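Local coordinates for protein putative decarboxylase involved in desferrioxamine biosynthesis (Erwinia amylovora, PDB 5O5C) that probably decarboxylates lysine with pyridoxal 5'-phosphate as cofactor, in the biosynthesis of the siderophore desferrioxamine E, at residues K53-P58 / F101-Y106; I436-P441 / N475-L480. All coordinates share one frame; numbering follows the deposited sequence.

The two contacts follow one another along the chain and do not touch: their centres lie about 26 Å apart and their nearest atoms about 11 Å. Contact 1 joins two loops near the N-terminal helix 34-53, beside the second subunit; contact 2 pairs two strands of the small antiparallel sheet near the C-terminus, with no subunit contact of its own. Helix 491-510 links them, since it meets Lys105 of contact 1 through Asp493 and Asp496 and Phe437 and Leu480 of contact 2 through Ile501. Each stays about 12 Å from the bound pyridoxal phosphate, measured from the side chains of Tyr106 and Ile436, so neither contact touches the cofactor.

Contact 1. Residues K53-P58 / F101-Y106; sequences KGVEKP and FHHPKY
Two irregular loops meet where 53-58, leaving helix 34-53 at Gly54, passes the type I turn of His103 to Tyr106; the CA atoms of Pro58 and His103 come within 5.4 Å. The turn is closed by the backbone hydrogen bond from Tyr106 N to His103 O. His103 carries the contact. Its CG stands anti to the backbone N (chi1 -160°), which lays the imidazole alongside the backbone from Glu56 to Pro58. Pro58 CD sits over one face, 3.9 Å from the ring centroid and 23° off its normal, a CH-pi contact, with Lys57 CA over the same face. The opposite face is backed by Pro104 CD of its own loop. His103 ND1 accepts a hydrogen bond from Lys105 N at 3.1 Å, nearly straight at 167° and close to the ring plane, which fixes the ring's rotation. Val55 CG1 slides past in the opposite direction and comes 4.0 Å from His103 CD2, obliquely, while its CG2 branch approaches the edge of the His102 ring. Pro58 also wedges its ring against the turn, CG 4.0 Å from Lys105 CB and CB 4.1 Å from Tyr106 CB. Beyond the contact, Lys105 NZ makes salt bridges with Asp493 and Asp496 of helix 491-510, Tyr106 OH accepts a hydrogen bond from His109 N, and His102 packs on Phe29 of the second subunit. Because ND1 takes the N-H of Lys105, a neutral His103 would probably carry its proton on NE2; protonating ND1 as well would cost this bond, so the neutral form is probably favoured.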
ATOM      1  N   LYS B  53       7.861  17.206 -23.129  1.00 27.33           N
ATOM      2  CA  LYS B  53       7.970  18.476 -23.932  1.00 29.74           C
ATOM      3  C   LYS B  53       6.766  18.746 -24.840  1.00 31.57           C
ATOM      4  O   LYS B  53       6.472  19.907 -25.107  1.00 31.65           O
ATOM      5  CB  LYS B  53       9.228  18.565 -24.776  1.00 31.69           C
ATOM      6  CG  LYS B  53      10.508  18.891 -24.031  1.00 36.98           C
ATOM      7  CD  LYS B  53      11.675  18.916 -25.024  1.00 40.96           C
ATOM      8  CE  LYS B  53      13.009  19.214 -24.356  1.00 43.96           C
ATOM      9  NZ  LYS B  53      14.127  18.557 -25.103  1.00 47.89           N
ATOM     10  N   GLY B  54       6.087  17.699 -25.320  1.00 28.74           N
ATOM     11  CA  GLY B  54       4.885  17.881 -26.146  1.00 30.09           C
ATOM     12  C   GLY B  54       3.550  17.851 -25.393  1.00 30.46           C
ATOM     13  O   GLY B  54       2.493  17.761 -25.994  1.00 31.69           O
ATOM     14  N   VAL B  55       3.593  17.957 -24.076  1.00 32.87           N
ATOM     15  CA  VAL B  55       2.395  18.212 -23.287  1.00 31.16           C
ATOM     16  C   VAL B  55       2.033  19.692 -23.345  1.00 28.62           C
ATOM     17  O   VAL B  55       2.697  20.534 -22.738  1.00 33.93           O
ATOM     18  CB  VAL B  55       2.586  17.766 -21.827  1.00 29.47           C
ATOM     19  CG1 VAL B  55       1.324  18.017 -21.035  1.00 28.49           C
ATOM     20  CG2 VAL B  55       2.957  16.291 -21.792  1.00 32.49           C
ATOM     21  N   GLU B  56       0.966  20.001 -24.056  1.00 30.62           N
ATOM     22  CA  GLU B  56       0.436  21.373 -24.174  1.00 32.63           C
ATOM     23  C   GLU B  56      -0.732  21.633 -23.217  1.00 29.82           C
ATOM     24  O   GLU B  56      -1.251  22.764 -23.111  1.00 25.38           O
ATOM     25  CB  GLU B  56      -0.078  21.582 -25.592  1.00 36.31           C
ATOM     26  CG  GLU B  56       1.023  21.820 -26.587  1.00 44.99           C
ATOM     27  CD  GLU B  56       0.545  22.671 -27.741  1.00 47.83           C
ATOM     28  OE1 GLU B  56      -0.294  22.156 -28.515  1.00 55.37           O
ATOM     29  OE2 GLU B  56       0.998  23.839 -27.856  1.00 46.77           O
ATOM     30  N   LYS B  57      -1.179  20.584 -22.544  1.00 26.59           N
ATOM     31  CA  LYS B  57      -2.392  20.687 -21.772  1.00 30.03           C
ATOM     32  C   LYS B  57      -2.463  19.477 -20.869  1.00 26.25           C
ATOM     33  O   LYS B  57      -1.808  18.496 -21.136  1.00 28.09           O
ATOM     34  CB  LYS B  57      -3.652  20.860 -22.665  1.00 32.46           C
ATOM     35  CG  LYS B  57      -3.731  19.994 -23.901  1.00 36.79           C
ATOM     36  CD  LYS B  57      -5.058  20.181 -24.622  1.00 36.77           C
ATOM     37  CE  LYS B  57      -5.377  18.999 -25.500  1.00 36.67           C
ATOM     38  NZ  LYS B  57      -6.793  19.059 -25.908  1.00 38.29           N
ATOM     39  N   PRO B  58      -3.192  19.597 -19.763  1.00 25.56           N
ATOM     40  CA  PRO B  58      -3.207  18.588 -18.719  1.00 26.89           C
ATOM     41  C   PRO B  58      -3.894  17.298 -19.074  1.00 25.93           C
ATOM     42  O   PRO B  58      -3.599  16.297 -18.464  1.00 26.43           O
ATOM     43  CB  PRO B  58      -3.898  19.291 -17.538  1.00 26.80           C
ATOM     44  CG  PRO B  58      -4.641  20.426 -18.122  1.00 26.82           C
ATOM     45  CD  PRO B  58      -3.902  20.825 -19.355  1.00 27.12           C
ATOM     46  N   PHE B 101      -0.325  15.837 -14.076  1.00 22.43           N
ATOM     47  CA  PHE B 101      -0.450  16.681 -12.886  1.00 22.48           C
ATOM     48  C   PHE B 101       0.557  17.820 -12.840  1.00 20.75           C
ATOM     49  O   PHE B 101       0.296  18.862 -12.201  1.00 24.59           O
ATOM     50  CB  PHE B 101      -0.391  15.871 -11.616  1.00 22.83           C
ATOM     51  CG  PHE B 101      -1.324  14.698 -11.594  1.00 22.69           C
ATOM     52  CD1 PHE B 101      -2.672  14.856 -11.859  1.00 23.81           C
ATOM     53  CD2 PHE B 101      -0.843  13.412 -11.280  1.00 24.91           C
ATOM     54  CE1 PHE B 101      -3.520  13.783 -11.812  1.00 24.85           C
ATOM     55  CE2 PHE B 101      -1.703  12.329 -11.253  1.00 25.00           C
ATOM     56  CZ  PHE B 101      -3.039  12.518 -11.533  1.00 26.59           C
ATOM     57  N   HIS B 102       1.682  17.675 -13.541  1.00 20.92           N
ATOM     58  CA  HIS B 102       2.709  18.729 -13.579  1.00 22.49           C
ATOM     59  C   HIS B 102       2.254  19.961 -14.331  1.00 23.41           C
ATOM     60  O   HIS B 102       2.758  21.055 -14.105  1.00 19.49           O
ATOM     61  CB  HIS B 102       4.050  18.244 -14.119  1.00 23.82           C
ATOM     62  CG  HIS B 102       4.054  17.955 -15.584  1.00 22.74           C
ATOM     63  ND1 HIS B 102       4.380  18.903 -16.533  1.00 25.92           N
ATOM     64  CD2 HIS B 102       3.728  16.839 -16.272  1.00 23.76           C
ATOM     65  CE1 HIS B 102       4.283  18.374 -17.741  1.00 22.00           C
ATOM     66  NE2 HIS B 102       3.909  17.116 -17.612  1.00 26.98           N
ATOM     67  N   HIS B 103       1.233  19.806 -15.161  1.00 25.33           N
ATOM     68  CA  HIS B 103       0.788  20.919 -15.957  1.00 27.15           C
ATOM     69  C   HIS B 103       0.115  21.950 -15.049  1.00 27.62           C
ATOM     70  O   HIS B 103      -0.738  21.563 -14.245  1.00 23.47           O
ATOM     71  CB  HIS B 103      -0.177  20.461 -17.016  1.00 25.45           C
ATOM     72  CG  HIS B 103      -0.286  21.428 -18.129  1.00 28.14           C
ATOM     73  ND1 HIS B 103      -1.049  22.557 -18.038  1.00 26.10           N
ATOM     74  CD2 HIS B 103       0.404  21.530 -19.289  1.00 27.55           C
ATOM     75  CE1 HIS B 103      -0.894  23.279 -19.131  1.00 26.73           C
ATOM     76  NE2 HIS B 103      -0.013  22.674 -19.904  1.00 26.03           N
ATOM     77  N   PRO B 104       0.483  23.249 -15.168  1.00 27.25           N
ATOM     78  CA  PRO B 104      -0.213  24.309 -14.430  1.00 27.18           C
ATOM     79  C   PRO B 104      -1.739  24.335 -14.474  1.00 26.15           C
ATOM     80  O   PRO B 104      -2.375  24.866 -13.546  1.00 22.75           O
ATOM     81  CB  PRO B 104       0.334  25.610 -15.068  1.00 31.06           C
ATOM     82  CG  PRO B 104       1.498  25.210 -15.922  1.00 30.47           C
ATOM     83  CD  PRO B 104       1.748  23.758 -15.721  1.00 31.78           C
ATOM     84  N   LYS B 105      -2.350  23.795 -15.524  1.00 25.01           N
ATOM     85  CA  LYS B 105      -3.808  23.869 -15.620  1.00 26.73           C
ATOM     86  C   LYS B 105      -4.545  22.633 -15.073  1.00 27.12           C
ATOM     87  O   LYS B 105      -5.786  22.529 -15.234  1.00 23.92           O
ATOM     88  CB  LYS B 105      -4.214  24.232 -17.042  1.00 26.42           C
ATOM     89  CG  LYS B 105      -3.807  25.659 -17.411  1.00 27.60           C
ATOM     90  CD  LYS B 105      -3.902  25.903 -18.921  1.00 26.69           C
ATOM     91  CE  LYS B 105      -3.977  27.349 -19.360  1.00 27.99           C
ATOM     92  NZ  LYS B 105      -3.562  28.343 -18.366  1.00 27.36           N
ATOM     93  N   TYR B 106      -3.793  21.723 -14.419  1.00 26.12           N
ATOM     94  CA  TYR B 106      -4.356  20.681 -13.586  1.00 25.74           C
ATOM     95  C   TYR B 106      -4.561  21.284 -12.207  1.00 29.15           C
ATOM     96  O   TYR B 106      -3.610  21.426 -11.442  1.00 29.22           O
ATOM     97  CB  TYR B 106      -3.435  19.435 -13.425  1.00 27.71           C
ATOM     98  CG  TYR B 106      -4.108  18.458 -12.502  1.00 25.75           C
ATOM     99  CD1 TYR B 106      -5.092  17.650 -12.984  1.00 26.97           C
ATOM    100  CD2 TYR B 106      -3.877  18.457 -11.118  1.00 30.35           C
ATOM    101  CE1 TYR B 106      -5.812  16.829 -12.170  1.00 28.60           C
ATOM    102  CE2 TYR B 106      -4.583  17.577 -10.292  1.00 29.32           C
ATOM    103  CZ  TYR B 106      -5.551  16.760 -10.858  1.00 27.36           C
ATOM    104  OH  TYR B 106      -6.342  15.866 -10.142  1.00 30.26           O
TER

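Contact 2. Residues I436-P441 / N475-L480; sequences IFRYVP and NGRQYL
Phe437 O is the best-held polar atom, gripped by one hydrogen bond across the contact: Leu480 N approaches nearly along the C=O axis at 2.6 Å, short, though bent at the hydrogen. The return bond, Phe437 N to Leu480 O, is nearly straight at 3.0 Å, with the donor above the carbonyl plane. Together they make Phe437 and Leu480 an antiparallel hydrogen-bonded pair between short strand segments that cross at 106°, far from flat alignment. Phe437 CG takes the crowded position between backbone N and carbonyl carbon (chi1 64°), and Leu480 CB makes a CH-pi contact over one face of the ring, 4.2 Å from its centroid. Arg438, likewise in the crowded position but extended from CG to NE, makes a CH-pi contact over the Tyr479 ring, with Arg438 CD 3.4 Å from Tyr479 CE2. Its guanidinium is tilted 15° from the ring and has Tyr479 OH over its centre. Ile436 CG2 meets Tyr479 CB at 3.6 Å. Glu425 makes a long, weak ion pair with Arg438 NE and a weak hydrogen bond with Tyr479 OH. Phe437 and Leu480 thus give this part of the sheet an apolar patch against Ile501 of helix 491-510, while Glu425 would partly offset the guanidinium charge.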
ATOM      1  N   ILE B 436     -13.963  26.289  -3.232  1.00 29.75           N
ATOM      2  CA  ILE B 436     -15.224  25.764  -3.662  1.00 28.22           C
ATOM      3  C   ILE B 436     -16.106  26.920  -4.164  1.00 27.43           C
ATOM      4  O   ILE B 436     -16.367  27.886  -3.441  1.00 25.36           O
ATOM      5  CB  ILE B 436     -15.942  24.968  -2.525  1.00 25.77           C
ATOM      6  CG1 ILE B 436     -15.109  23.764  -2.071  1.00 25.72           C
ATOM      7  CG2 ILE B 436     -17.300  24.461  -2.991  1.00 26.25           C
ATOM      8  CD1 ILE B 436     -14.660  22.841  -3.187  1.00 24.54           C
ATOM      9  N   PHE B 437     -16.566  26.801  -5.403  1.00 26.16           N
ATOM     10  CA  PHE B 437     -17.328  27.840  -6.024  1.00 26.51           C
ATOM     11  C   PHE B 437     -18.285  27.253  -7.049  1.00 27.38           C
ATOM     12  O   PHE B 437     -18.179  26.067  -7.382  1.00 23.87           O
ATOM     13  CB  PHE B 437     -16.370  28.833  -6.697  1.00 27.00           C
ATOM     14  CG  PHE B 437     -15.553  28.252  -7.816  1.00 27.46           C
ATOM     15  CD1 PHE B 437     -14.363  27.559  -7.559  1.00 25.73           C
ATOM     16  CD2 PHE B 437     -15.939  28.448  -9.150  1.00 25.88           C
ATOM     17  CE1 PHE B 437     -13.605  27.050  -8.603  1.00 26.62           C
ATOM     18  CE2 PHE B 437     -15.188  27.931 -10.195  1.00 26.70           C
ATOM     19  CZ  PHE B 437     -14.020  27.221  -9.924  1.00 26.37           C
ATOM     20  N   ARG B 438     -19.220  28.073  -7.532  1.00 24.45           N
ATOM     21  CA  ARG B 438     -20.052  27.680  -8.661  1.00 27.50           C
ATOM     22  C   ARG B 438     -20.452  28.830  -9.564  1.00 26.18           C
ATOM     23  O   ARG B 438     -20.450  29.991  -9.182  1.00 23.85           O
ATOM     24  CB  ARG B 438     -21.287  26.899  -8.251  1.00 29.19           C
ATOM     25  CG  ARG B 438     -22.289  27.654  -7.423  1.00 30.83           C
ATOM     26  CD  ARG B 438     -23.567  26.856  -7.186  1.00 30.21           C
ATOM     27  NE  ARG B 438     -24.535  27.706  -6.528  1.00 31.31           N
ATOM     28  CZ  ARG B 438     -25.703  27.341  -6.016  1.00 32.70           C
ATOM     29  NH1 ARG B 438     -26.125  26.091  -6.057  1.00 34.43           N
ATOM     30  NH2 ARG B 438     -26.456  28.278  -5.441  1.00 36.45           N
ATOM     31  N   TYR B 439     -20.821  28.447 -10.771  1.00 26.73           N
ATOM     32  CA  TYR B 439     -21.322  29.357 -11.727  1.00 30.33           C
ATOM     33  C   TYR B 439     -22.823  29.545 -11.505  1.00 29.14           C
ATOM     34  O   TYR B 439     -23.599  28.632 -11.640  1.00 30.60           O
ATOM     35  CB  TYR B 439     -20.995  28.852 -13.121  1.00 30.91           C
ATOM     36  CG  TYR B 439     -21.429  29.789 -14.213  1.00 34.43           C
ATOM     37  CD1 TYR B 439     -20.746  30.981 -14.447  1.00 35.79           C
ATOM     38  CD2 TYR B 439     -22.536  29.489 -15.005  1.00 35.19           C
ATOM     39  CE1 TYR B 439     -21.158  31.855 -15.431  1.00 34.93           C
ATOM     40  CE2 TYR B 439     -22.957  30.347 -15.989  1.00 36.75           C
ATOM     41  CZ  TYR B 439     -22.251  31.533 -16.203  1.00 38.65           C
ATOM     42  OH  TYR B 439     -22.661  32.377 -17.196  1.00 35.02           O
ATOM     43  N   VAL B 440     -23.211  30.777 -11.236  1.00 32.87           N
ATOM     44  CA  VAL B 440     -24.613  31.154 -11.044  1.00 32.35           C
ATOM     45  C   VAL B 440     -24.900  32.180 -12.130  1.00 32.72           C
ATOM     46  O   VAL B 440     -24.425  33.274 -12.057  1.00 31.30           O
ATOM     47  CB  VAL B 440     -24.823  31.657  -9.587  1.00 32.44           C
ATOM     48  CG1 VAL B 440     -26.286  31.992  -9.292  1.00 34.04           C
ATOM     49  CG2 VAL B 440     -24.395  30.585  -8.609  1.00 33.60           C
ATOM     50  N   PRO B 441     -25.628  31.800 -13.206  1.00 45.12           N
ATOM     51  CA  PRO B 441     -25.909  32.778 -14.261  1.00 40.80           C
ATOM     52  C   PRO B 441     -27.031  33.744 -13.882  1.00 41.71           C
ATOM     53  O   PRO B 441     -27.706  33.538 -12.871  1.00 34.14           O
ATOM     54  CB  PRO B 441     -26.320  31.909 -15.435  1.00 44.70           C
ATOM     55  CG  PRO B 441     -26.921  30.713 -14.821  1.00 45.34           C
ATOM     56  CD  PRO B 441     -26.209  30.482 -13.519  1.00 44.40           C
ATOM     57  N   ASN B 475     -24.228  20.501   0.647  1.00 43.57           N
ATOM     58  CA  ASN B 475     -25.641  20.535   1.033  1.00 50.31           C
ATOM     59  C   ASN B 475     -26.555  20.090  -0.113  1.00 45.33           C
ATOM     60  O   ASN B 475     -27.599  20.669  -0.338  1.00 49.08           O
ATOM     61  CB  ASN B 475     -26.019  21.913   1.648  1.00 55.17           C
ATOM     62  CG  ASN B 475     -26.372  22.976   0.603  1.00 61.42           C
ATOM     63  OD1 ASN B 475     -27.506  23.046   0.142  1.00 76.20           O
ATOM     64  ND2 ASN B 475     -25.415  23.817   0.248  1.00 61.28           N
ATOM     65  N   GLY B 476     -26.156  19.040  -0.819  1.00 41.23           N
ATOM     66  CA  GLY B 476     -26.922  18.528  -1.944  1.00 43.83           C
ATOM     67  C   GLY B 476     -26.952  19.394  -3.203  1.00 46.17           C
ATOM     68  O   GLY B 476     -27.848  19.230  -4.028  1.00 57.54           O
ATOM     69  N   ARG B 477     -25.987  20.300  -3.369  1.00 41.51           N
ATOM     70  CA  ARG B 477     -25.913  21.175  -4.535  1.00 43.40           C
ATOM     71  C   ARG B 477     -24.545  20.978  -5.211  1.00 42.50           C
ATOM     72  O   ARG B 477     -23.550  20.752  -4.534  1.00 32.44           O
ATOM     73  CB  ARG B 477     -26.177  22.630  -4.096  1.00 48.94           C
ATOM     74  CG  ARG B 477     -27.671  22.898  -3.915  1.00 55.66           C
ATOM     75  CD  ARG B 477     -28.093  23.863  -2.804  1.00 59.53           C
ATOM     76  NE  ARG B 477     -29.411  23.455  -2.261  1.00 68.56           N
ATOM     77  CZ  ARG B 477     -30.143  24.113  -1.348  1.00 78.14           C
ATOM     78  NH1 ARG B 477     -29.726  25.271  -0.825  1.00 80.30           N
ATOM     79  NH2 ARG B 477     -31.325  23.605  -0.955  1.00 77.74           N
ATOM     80  N   GLN B 478     -24.506  21.009  -6.545  1.00 36.95           N
ATOM     81  CA  GLN B 478     -23.268  20.772  -7.245  1.00 33.98           C
ATOM     82  C   GLN B 478     -22.455  22.046  -7.205  1.00 31.09           C
ATOM     83  O   GLN B 478     -22.919  23.091  -7.646  1.00 25.50           O
ATOM     84  CB  GLN B 478     -23.485  20.279  -8.677  1.00 36.09           C
ATOM     85  CG  GLN B 478     -23.509  18.768  -8.808  1.00 39.15           C
ATOM     86  CD  GLN B 478     -22.206  18.178  -8.336  1.00 41.57           C
ATOM     87  OE1 GLN B 478     -22.166  17.544  -7.299  1.00 47.29           O
ATOM     88  NE2 GLN B 478     -21.116  18.483  -9.038  1.00 43.13           N
ATOM     89  N   TYR B 479     -21.265  21.960  -6.601  1.00 25.44           N
ATOM     90  CA  TYR B 479     -20.268  23.015  -6.716  1.00 26.38           C
ATOM     91  C   TYR B 479     -19.088  22.547  -7.573  1.00 26.94           C
ATOM     92  O   TYR B 479     -18.940  21.347  -7.858  1.00 26.41           O
ATOM     93  CB  TYR B 479     -19.862  23.522  -5.321  1.00 24.88           C
ATOM     94  CG  TYR B 479     -20.959  24.366  -4.664  1.00 26.53           C
ATOM     95  CD1 TYR B 479     -22.010  23.786  -3.962  1.00 30.61           C
ATOM     96  CD2 TYR B 479     -20.944  25.730  -4.772  1.00 27.09           C
ATOM     97  CE1 TYR B 479     -23.006  24.557  -3.373  1.00 30.68           C
ATOM     98  CE2 TYR B 479     -21.920  26.510  -4.189  1.00 29.75           C
ATOM     99  CZ  TYR B 479     -22.942  25.932  -3.506  1.00 30.77           C
ATOM    100  OH  TYR B 479     -23.866  26.747  -2.987  1.00 32.61           O
ATOM    101  N   LEU B 480     -18.285  23.510  -8.022  1.00 27.65           N
ATOM    102  CA  LEU B 480     -17.021  23.249  -8.734  1.00 28.37           C
ATOM    103  C   LEU B 480     -15.906  23.463  -7.742  1.00 27.13           C
ATOM    104  O   LEU B 480     -16.099  24.104  -6.713  1.00 22.17           O
ATOM    105  CB  LEU B 480     -16.819  24.216  -9.893  1.00 28.45           C
ATOM    106  CG  LEU B 480     -17.808  24.139 -11.061  1.00 31.64           C
ATOM    107  CD1 LEU B 480     -17.449  25.217 -12.081  1.00 33.69           C
ATOM    108  CD2 LEU B 480     -17.787  22.756 -11.687  1.00 28.62           C
TER